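Local coordinates for protein galactitol 1-phosphate 5-dehydrogenase (Escherichia coli, PDB 4UEJ) that oxidises galactitol 1-phosphate to D-tagatose 6-phosphate with NAD(+) as a zinc-dependent dehydrogenase of the alcohol dehydrogenase family, at residues 74-87 and 124-137. Sequence-based numbering, arbitrary orientation.
Sequences DLHPGDAVACVPLL and KRKNVFALPTDMPI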
ATOM      1  N   ASP A  74     -15.158  36.387  12.897  1.00 33.66           N
ATOM      2  CA  ASP A  74     -14.833  35.480  13.993  1.00 31.12           C
ATOM      3  C   ASP A  74     -13.360  35.543  14.395  1.00 35.32           C
ATOM      4  O   ASP A  74     -12.876  34.696  15.143  1.00 43.89           O
ATOM      5  CB  ASP A  74     -15.242  34.048  13.633  1.00 32.65           C
ATOM      6  CG  ASP A  74     -14.445  33.472  12.470  1.00 34.20           C
ATOM      7  OD1 ASP A  74     -13.843  34.241  11.688  1.00 30.79           O
ATOM      8  OD2 ASP A  74     -14.437  32.233  12.332  1.00 35.40           O
ATOM      9  N   LEU A  75     -12.659  36.562  13.911  1.00 32.66           N
ATOM     10  CA  LEU A  75     -11.288  36.822  14.330  1.00 31.56           C
ATOM     11  C   LEU A  75     -11.068  38.310  14.506  1.00 33.95           C
ATOM     12  O   LEU A  75     -11.705  39.126  13.842  1.00 36.36           O
ATOM     13  CB  LEU A  75     -10.280  36.268  13.327  1.00 32.67           C
ATOM     14  CG  LEU A  75     -10.003  34.769  13.331  1.00 30.36           C
ATOM     15  CD1 LEU A  75      -8.906  34.486  12.332  1.00 28.41           C
ATOM     16  CD2 LEU A  75      -9.618  34.274  14.721  1.00 28.94           C
ATOM     17  N   HIS A  76     -10.153  38.659  15.400  1.00 29.42           N
ATOM     18  CA  HIS A  76      -9.916  40.052  15.725  1.00 30.95           C
ATOM     19  C   HIS A  76      -8.428  40.292  15.909  1.00 32.76           C
ATOM     20  O   HIS A  76      -7.686  39.355  16.219  1.00 29.23           O
ATOM     21  CB  HIS A  76     -10.703  40.434  16.983  1.00 38.63           C
ATOM     22  CG  HIS A  76     -12.176  40.191  16.857  1.00 43.97           C
ATOM     23  ND1 HIS A  76     -12.746  38.953  17.061  1.00 43.05           N
ATOM     24  CD2 HIS A  76     -13.190  41.021  16.515  1.00 45.80           C
ATOM     25  CE1 HIS A  76     -14.051  39.033  16.864  1.00 42.08           C
ATOM     26  NE2 HIS A  76     -14.345  40.276  16.530  1.00 45.15           N
ATOM     27  N   PRO A  77      -7.978  41.538  15.681  1.00 31.60           N
ATOM     28  CA  PRO A  77      -6.581  41.903  15.938  1.00 37.00           C
ATOM     29  C   PRO A  77      -6.121  41.466  17.331  1.00 36.27           C
ATOM     30  O   PRO A  77      -6.796  41.741  18.324  1.00 37.34           O
ATOM     31  CB  PRO A  77      -6.590  43.429  15.821  1.00 39.84           C
ATOM     32  CG  PRO A  77      -7.701  43.719  14.875  1.00 36.92           C
ATOM     33  CD  PRO A  77      -8.752  42.669  15.135  1.00 34.18           C
ATOM     34  N   GLY A  78      -4.990  40.776  17.393  1.00 32.59           N
ATOM     35  CA  GLY A  78      -4.471  40.286  18.655  1.00 31.93           C
ATOM     36  C   GLY A  78      -4.704  38.804  18.871  1.00 29.68           C
ATOM     37  O   GLY A  78      -4.040  38.189  19.700  1.00 32.86           O
ATOM     38  N   ASP A  79      -5.639  38.222  18.124  1.00 28.69           N
ATOM     39  CA  ASP A  79      -5.903  36.789  18.243  1.00 27.40           C
ATOM     40  C   ASP A  79      -4.707  35.983  17.765  1.00 25.67           C
ATOM     41  O   ASP A  79      -4.087  36.309  16.754  1.00 24.93           O
ATOM     42  CB  ASP A  79      -7.151  36.385  17.453  1.00 30.11           C
ATOM     43  CG  ASP A  79      -8.428  36.917  18.072  1.00 34.02           C
ATOM     44  OD1 ASP A  79      -8.371  37.410  19.220  1.00 36.06           O
ATOM     45  OD2 ASP A  79      -9.487  36.832  17.420  1.00 34.57           O
ATOM     46  N   ALA A  80      -4.383  34.934  18.512  1.00 25.25           N
ATOM     47  CA  ALA A  80      -3.285  34.044  18.158  1.00 23.80           C
ATOM     48  C   ALA A  80      -3.752  33.015  17.148  1.00 22.26           C
ATOM     49  O   ALA A  80      -4.825  32.439  17.304  1.00 22.31           O
ATOM     50  CB  ALA A  80      -2.745  33.357  19.396  1.00 24.21           C
ATOM     51  N   VAL A  81      -2.946  32.786  16.115  1.00 21.10           N
ATOM     52  CA  VAL A  81      -3.280  31.805  15.088  1.00 19.77           C
ATOM     53  C   VAL A  81      -2.060  31.005  14.643  1.00 24.84           C
ATOM     54  O   VAL A  81      -0.922  31.458  14.774  1.00 19.02           O
ATOM     55  CB  VAL A  81      -3.902  32.472  13.833  1.00 19.63           C
ATOM     56  CG1 VAL A  81      -5.250  33.086  14.161  1.00 20.66           C
ATOM     57  CG2 VAL A  81      -2.953  33.516  13.259  1.00 19.93           C
ATOM     58  N   ALA A  82      -2.314  29.804  14.136  1.00 17.79           N
ATOM     59  CA  ALA A  82      -1.330  29.075  13.343  1.00 16.91           C
ATOM     60  C   ALA A  82      -1.766  29.129  11.900  1.00 16.38           C
ATOM     61  O   ALA A  82      -2.949  29.225  11.626  1.00 16.45           O
ATOM     62  CB  ALA A  82      -1.211  27.629  13.796  1.00 16.44           C
ATOM     63  N   CYS A  83      -0.816  29.050  10.978  1.00 16.04           N
ATOM     64  CA  CYS A  83      -1.161  29.000   9.568  1.00 15.70           C
ATOM     65  C   CYS A  83      -1.620  27.606   9.139  1.00 15.01           C
ATOM     66  O   CYS A  83      -1.003  26.611   9.500  1.00 14.72           O
ATOM     67  CB  CYS A  83       0.028  29.426   8.727  1.00 15.90           C
ATOM     68  SG  CYS A  83      -0.257  29.343   6.964  1.00 16.56           S
ATOM     69  N   VAL A  84      -2.710  27.571   8.373  1.00 14.93           N
ATOM     70  CA  VAL A  84      -3.168  26.384   7.664  1.00 14.49           C
ATOM     71  C   VAL A  84      -2.767  26.617   6.213  1.00 14.54           C
ATOM     72  O   VAL A  84      -3.434  27.361   5.506  1.00 14.85           O
ATOM     73  CB  VAL A  84      -4.685  26.192   7.790  1.00 14.64           C
ATOM     74  CG1 VAL A  84      -5.133  24.909   7.084  1.00 14.37           C
ATOM     75  CG2 VAL A  84      -5.092  26.176   9.248  1.00 14.95           C
ATOM     76  N   PRO A  85      -1.636  26.038   5.787  1.00 14.44           N
ATOM     77  CA  PRO A  85      -1.010  26.585   4.576  1.00 14.86           C
ATOM     78  C   PRO A  85      -1.663  26.171   3.258  1.00 14.98           C
ATOM     79  O   PRO A  85      -1.493  26.880   2.271  1.00 15.53           O
ATOM     80  CB  PRO A  85       0.429  26.054   4.655  1.00 14.96           C
ATOM     81  CG  PRO A  85       0.332  24.805   5.525  1.00 14.46           C
ATOM     82  CD  PRO A  85      -0.735  25.138   6.535  1.00 14.23           C
ATOM     83  N   LEU A  86      -2.389  25.060   3.250  1.00 14.67           N
ATOM     84  CA  LEU A  86      -3.083  24.599   2.037  1.00 14.94           C
ATOM     85  C   LEU A  86      -4.343  25.399   1.811  1.00 15.15           C
ATOM     86  O   LEU A  86      -5.110  25.611   2.745  1.00 15.21           O
ATOM     87  CB  LEU A  86      -3.441  23.112   2.144  1.00 14.73           C
ATOM     88  CG  LEU A  86      -4.358  22.624   1.003  1.00 15.17           C
ATOM     89  CD1 LEU A  86      -3.513  22.519  -0.181  1.00 16.15           C
ATOM     90  CD2 LEU A  86      -5.026  21.315   1.290  1.00 15.11           C
ATOM     91  N   LEU A  87      -4.571  25.834   0.577  1.00 19.16           N
ATOM     92  CA  LEU A  87      -5.856  26.424   0.235  1.00 20.09           C
ATOM     93  C   LEU A  87      -6.491  25.627  -0.890  1.00 16.51           C
ATOM     94  O   LEU A  87      -6.176  25.838  -2.061  1.00 17.15           O
ATOM     95  CB  LEU A  87      -5.712  27.896  -0.166  1.00 23.14           C
ATOM     96  CG  LEU A  87      -7.034  28.646  -0.378  1.00 30.54           C
ATOM     97  CD1 LEU A  87      -7.798  28.806   0.933  1.00 30.99           C
ATOM     98  CD2 LEU A  87      -6.820  30.000  -1.057  1.00 36.49           C
ATOM     99  N   LYS A 124      -5.955  33.917   3.420  1.00 18.76           N
ATOM    100  CA  LYS A 124      -7.396  33.764   3.603  1.00 19.21           C
ATOM    101  C   LYS A 124      -7.720  33.402   5.045  1.00 18.70           C
ATOM    102  O   LYS A 124      -6.912  32.780   5.732  1.00 17.69           O
ATOM    103  CB  LYS A 124      -7.963  32.691   2.669  1.00 19.02           C
ATOM    104  CG  LYS A 124      -7.607  32.875   1.213  1.00 19.59           C
ATOM    105  CD  LYS A 124      -7.967  34.249   0.704  1.00 25.89           C
ATOM    106  CE  LYS A 124      -7.575  34.364  -0.762  1.00 32.96           C
ATOM    107  NZ  LYS A 124      -7.823  35.713  -1.330  1.00 30.41           N
ATOM    108  N   ARG A 125      -8.905  33.799   5.500  1.00 19.58           N
ATOM    109  CA  ARG A 125      -9.424  33.348   6.793  1.00 21.63           C
ATOM    110  C   ARG A 125      -9.276  31.836   6.955  1.00 22.60           C
ATOM    111  O   ARG A 125      -8.915  31.338   8.026  1.00 18.67           O
ATOM    112  CB  ARG A 125     -10.898  33.749   6.949  1.00 22.85           C
ATOM    113  CG  ARG A 125     -11.618  33.086   8.127  1.00 27.68           C
ATOM    114  CD  ARG A 125     -10.988  33.475   9.450  1.00 31.84           C
ATOM    115  NE  ARG A 125     -11.610  32.792  10.582  1.00 34.39           N
ATOM    116  CZ  ARG A 125     -11.182  31.640  11.097  1.00 28.57           C
ATOM    117  NH1 ARG A 125     -10.126  31.022  10.580  1.00 18.68           N
ATOM    118  NH2 ARG A 125     -11.811  31.104  12.133  1.00 32.27           N
ATOM    119  N   LYS A 126      -9.530  31.103   5.879  1.00 17.94           N
ATOM    120  CA  LYS A 126      -9.470  29.650   5.939  1.00 19.92           C
ATOM    121  C   LYS A 126      -8.038  29.137   6.068  1.00 16.23           C
ATOM    122  O   LYS A 126      -7.827  27.944   6.273  1.00 14.83           O
ATOM    123  CB  LYS A 126     -10.145  29.038   4.713  1.00 20.41           C
ATOM    124  CG  LYS A 126     -11.669  29.095   4.793  1.00 28.70           C
ATOM    125  CD  LYS A 126     -12.325  28.243   3.726  1.00 37.19           C
ATOM    126  CE  LYS A 126     -13.676  27.721   4.191  1.00 41.84           C
ATOM    127  NZ  LYS A 126     -14.563  28.822   4.662  1.00 42.70           N
ATOM    128  N   ASN A 127      -7.066  30.040   5.950  1.00 15.79           N
ATOM    129  CA  ASN A 127      -5.655  29.690   6.111  1.00 14.90           C
ATOM    130  C   ASN A 127      -5.101  30.000   7.502  1.00 14.69           C
ATOM    131  O   ASN A 127      -3.890  29.986   7.698  1.00 15.42           O
ATOM    132  CB  ASN A 127      -4.787  30.420   5.076  1.00 15.60           C
ATOM    133  CG  ASN A 127      -5.016  29.938   3.663  1.00 25.53           C
ATOM    134  OD1 ASN A 127      -5.248  30.745   2.755  1.00 27.82           O
ATOM    135  ND2 ASN A 127      -4.935  28.621   3.458  1.00 20.96           N
ATOM    136  N   VAL A 128      -5.966  30.318   8.458  1.00 15.18           N
ATOM    137  CA  VAL A 128      -5.495  30.440   9.837  1.00 15.07           C
ATOM    138  C   VAL A 128      -6.376  29.633  10.772  1.00 19.85           C
ATOM    139  O   VAL A 128      -7.565  29.420  10.512  1.00 16.07           O
ATOM    140  CB  VAL A 128      -5.447  31.903  10.329  1.00 16.16           C
ATOM    141  CG1 VAL A 128      -4.421  32.705   9.538  1.00 21.08           C
ATOM    142  CG2 VAL A 128      -6.808  32.547  10.238  1.00 17.47           C
ATOM    143  N   PHE A 129      -5.765  29.196  11.867  1.00 14.55           N
ATOM    144  CA  PHE A 129      -6.386  28.313  12.840  1.00 17.22           C
ATOM    145  C   PHE A 129      -6.140  28.905  14.213  1.00 15.10           C
ATOM    146  O   PHE A 129      -5.002  29.081  14.614  1.00 17.77           O
ATOM    147  CB  PHE A 129      -5.801  26.903  12.712  1.00 13.28           C
ATOM    148  CG  PHE A 129      -6.210  25.949  13.795  1.00 14.18           C
ATOM    149  CD1 PHE A 129      -7.393  25.235  13.697  1.00 21.64           C
ATOM    150  CD2 PHE A 129      -5.374  25.709  14.880  1.00 17.55           C
ATOM    151  CE1 PHE A 129      -7.758  24.327  14.680  1.00 22.97           C
ATOM    152  CE2 PHE A 129      -5.732  24.806  15.862  1.00 21.31           C
ATOM    153  CZ  PHE A 129      -6.932  24.117  15.761  1.00 23.46           C
ATOM    154  N   ALA A 130      -7.220  29.246  14.908  1.00 16.12           N
ATOM    155  CA  ALA A 130      -7.117  29.974  16.167  1.00 19.89           C
ATOM    156  C   ALA A 130      -6.512  29.108  17.262  1.00 16.69           C
ATOM    157  O   ALA A 130      -6.912  27.965  17.439  1.00 16.82           O
ATOM    158  CB  ALA A 130      -8.483  30.484  16.596  1.00 20.97           C
ATOM    159  N   LEU A 131      -5.557  29.677  17.991  1.00 21.62           N
ATOM    160  CA  LEU A 131      -4.902  28.996  19.108  1.00 20.10           C
ATOM    161  C   LEU A 131      -5.596  29.324  20.424  1.00 18.33           C
ATOM    162  O   LEU A 131      -6.174  30.403  20.572  1.00 19.52           O
ATOM    163  CB  LEU A 131      -3.424  29.407  19.195  1.00 23.30           C
ATOM    164  CG  LEU A 131      -2.630  29.349  17.892  1.00 26.74           C
ATOM    165  CD1 LEU A 131      -1.198  29.818  18.086  1.00 31.02           C
ATOM    166  CD2 LEU A 131      -2.672  27.950  17.382  1.00 19.85           C
ATOM    167  N   PRO A 132      -5.526  28.405  21.391  1.00 22.86           N
ATOM    168  CA  PRO A 132      -5.955  28.749  22.749  1.00 26.89           C
ATOM    169  C   PRO A 132      -5.157  29.942  23.251  1.00 28.13           C
ATOM    170  O   PRO A 132      -3.970  30.059  22.947  1.00 29.83           O
ATOM    171  CB  PRO A 132      -5.637  27.486  23.558  1.00 30.13           C
ATOM    172  CG  PRO A 132      -5.564  26.393  22.553  1.00 28.75           C
ATOM    173  CD  PRO A 132      -5.017  27.027  21.300  1.00 24.41           C
ATOM    174  N   THR A 133      -5.805  30.826  24.001  1.00 31.28           N
ATOM    175  CA  THR A 133      -5.171  32.069  24.421  1.00 35.97           C
ATOM    176  C   THR A 133      -3.987  31.850  25.366  1.00 32.53           C
ATOM    177  O   THR A 133      -3.106  32.706  25.466  1.00 39.84           O
ATOM    178  CB  THR A 133      -6.192  33.009  25.102  1.00 43.83           C
ATOM    179  OG1 THR A 133      -6.842  32.319  26.177  1.00 47.94           O
ATOM    180  CG2 THR A 133      -7.238  33.479  24.097  1.00 41.56           C
ATOM    181  N   ASP A 134      -3.959  30.710  26.052  1.00 29.93           N
ATOM    182  CA  ASP A 134      -2.877  30.426  26.995  1.00 33.98           C
ATOM    183  C   ASP A 134      -1.707  29.683  26.340  1.00 30.51           C
ATOM    184  O   ASP A 134      -0.695  29.407  26.981  1.00 33.94           O
ATOM    185  CB  ASP A 134      -3.406  29.623  28.192  1.00 41.74           C
ATOM    186  CG  ASP A 134      -3.778  28.189  27.830  1.00 54.28           C
ATOM    187  OD1 ASP A 134      -4.090  27.914  26.651  1.00 54.27           O
ATOM    188  OD2 ASP A 134      -3.755  27.326  28.735  1.00 62.11           O
ATOM    189  N   MET A 135      -1.841  29.355  25.060  1.00 21.57           N
ATOM    190  CA  MET A 135      -0.764  28.663  24.379  1.00 19.64           C
ATOM    191  C   MET A 135       0.372  29.616  24.036  1.00 23.69           C
ATOM    192  O   MET A 135       0.151  30.647  23.396  1.00 21.37           O
ATOM    193  CB  MET A 135      -1.283  27.988  23.107  1.00 22.03           C
ATOM    194  CG  MET A 135      -0.200  27.331  22.286  1.00 18.74           C
ATOM    195  SD  MET A 135      -0.808  26.454  20.818  1.00 19.74           S
ATOM    196  CE  MET A 135      -1.778  25.138  21.559  1.00 20.53           C
ATOM    197  N   PRO A 136       1.596  29.280  24.465  1.00 26.06           N
ATOM    198  CA  PRO A 136       2.736  30.106  24.065  1.00 28.06           C
ATOM    199  C   PRO A 136       2.773  30.169  22.543  1.00 22.86           C
ATOM    200  O   PRO A 136       2.669  29.129  21.892  1.00 21.03           O
ATOM    201  CB  PRO A 136       3.942  29.360  24.648  1.00 31.09           C
ATOM    202  CG  PRO A 136       3.368  28.567  25.796  1.00 30.43           C
ATOM    203  CD  PRO A 136       2.005  28.142  25.307  1.00 28.43           C
ATOM    204  N   ILE A 137       2.863  31.381  22.001  1.00 28.98           N
ATOM    205  CA  ILE A 137       2.662  31.600  20.578  1.00 19.95           C
ATOM    206  C   ILE A 137       3.680  30.815  19.749  1.00 18.76           C
ATOM    207  O   ILE A 137       3.348  30.309  18.682  1.00 18.81           O
ATOM    208  CB  ILE A 137       2.725  33.105  20.226  1.00 23.35           C
ATOM    209  CG1 ILE A 137       2.294  33.336  18.778  1.00 23.76           C
ATOM    210  CG2 ILE A 137       4.101  33.697  20.502  1.00 22.96           C
ATOM    211  CD1 ILE A 137       0.871  32.923  18.511  1.00 22.83           C
TER
HETATM  212  O   HOH W   1      -6.761  32.685  19.200  1.00 31.07           O
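A bend at chi2 (62°) in the Arg125 chain swings its guanidinium back to Asp74, whose CG sits between backbone N and carbonyl carbon (chi1 65°). The grip is side-on: Arg125 NE reaches Asp74 OD1 at 2.9 Å, in the guanidinium plane and on the syn side though 26° out of the carboxylate plane, while Arg125 NH2 meets Asp74 OD2, also at 2.9 Å, from above that plane. Leu75 CD1 lies over one guanidinium face, offset toward its rim, and presses on Val128 CG2 at 3.5 Å. Strands 80-83 and 128-130 pair antiparallel; Ala82 and Phe129 exchange two backbone bonds, and a water bridges the carbonyl oxygens of Ala80 and Leu131. Val81 and Val128 abut on one face of the sheet, against Val30 of strand 27-36. At the other end Val84 N donates to Asn127 O (2.8 Å), and Asn127 ND2 returns a bond to Val84 O (2.8 Å), nearly in line with that carbonyl. Pro85 follows, its side chain about 4 Å from that of the zinc ligand His59. With carbonyl and side-chain amide, buried Asn127 thus prolongs the hydrogen bonding beyond the Cys83-Val128 pair, tying 124-137 to backbone leading toward the probably catalytic zinc.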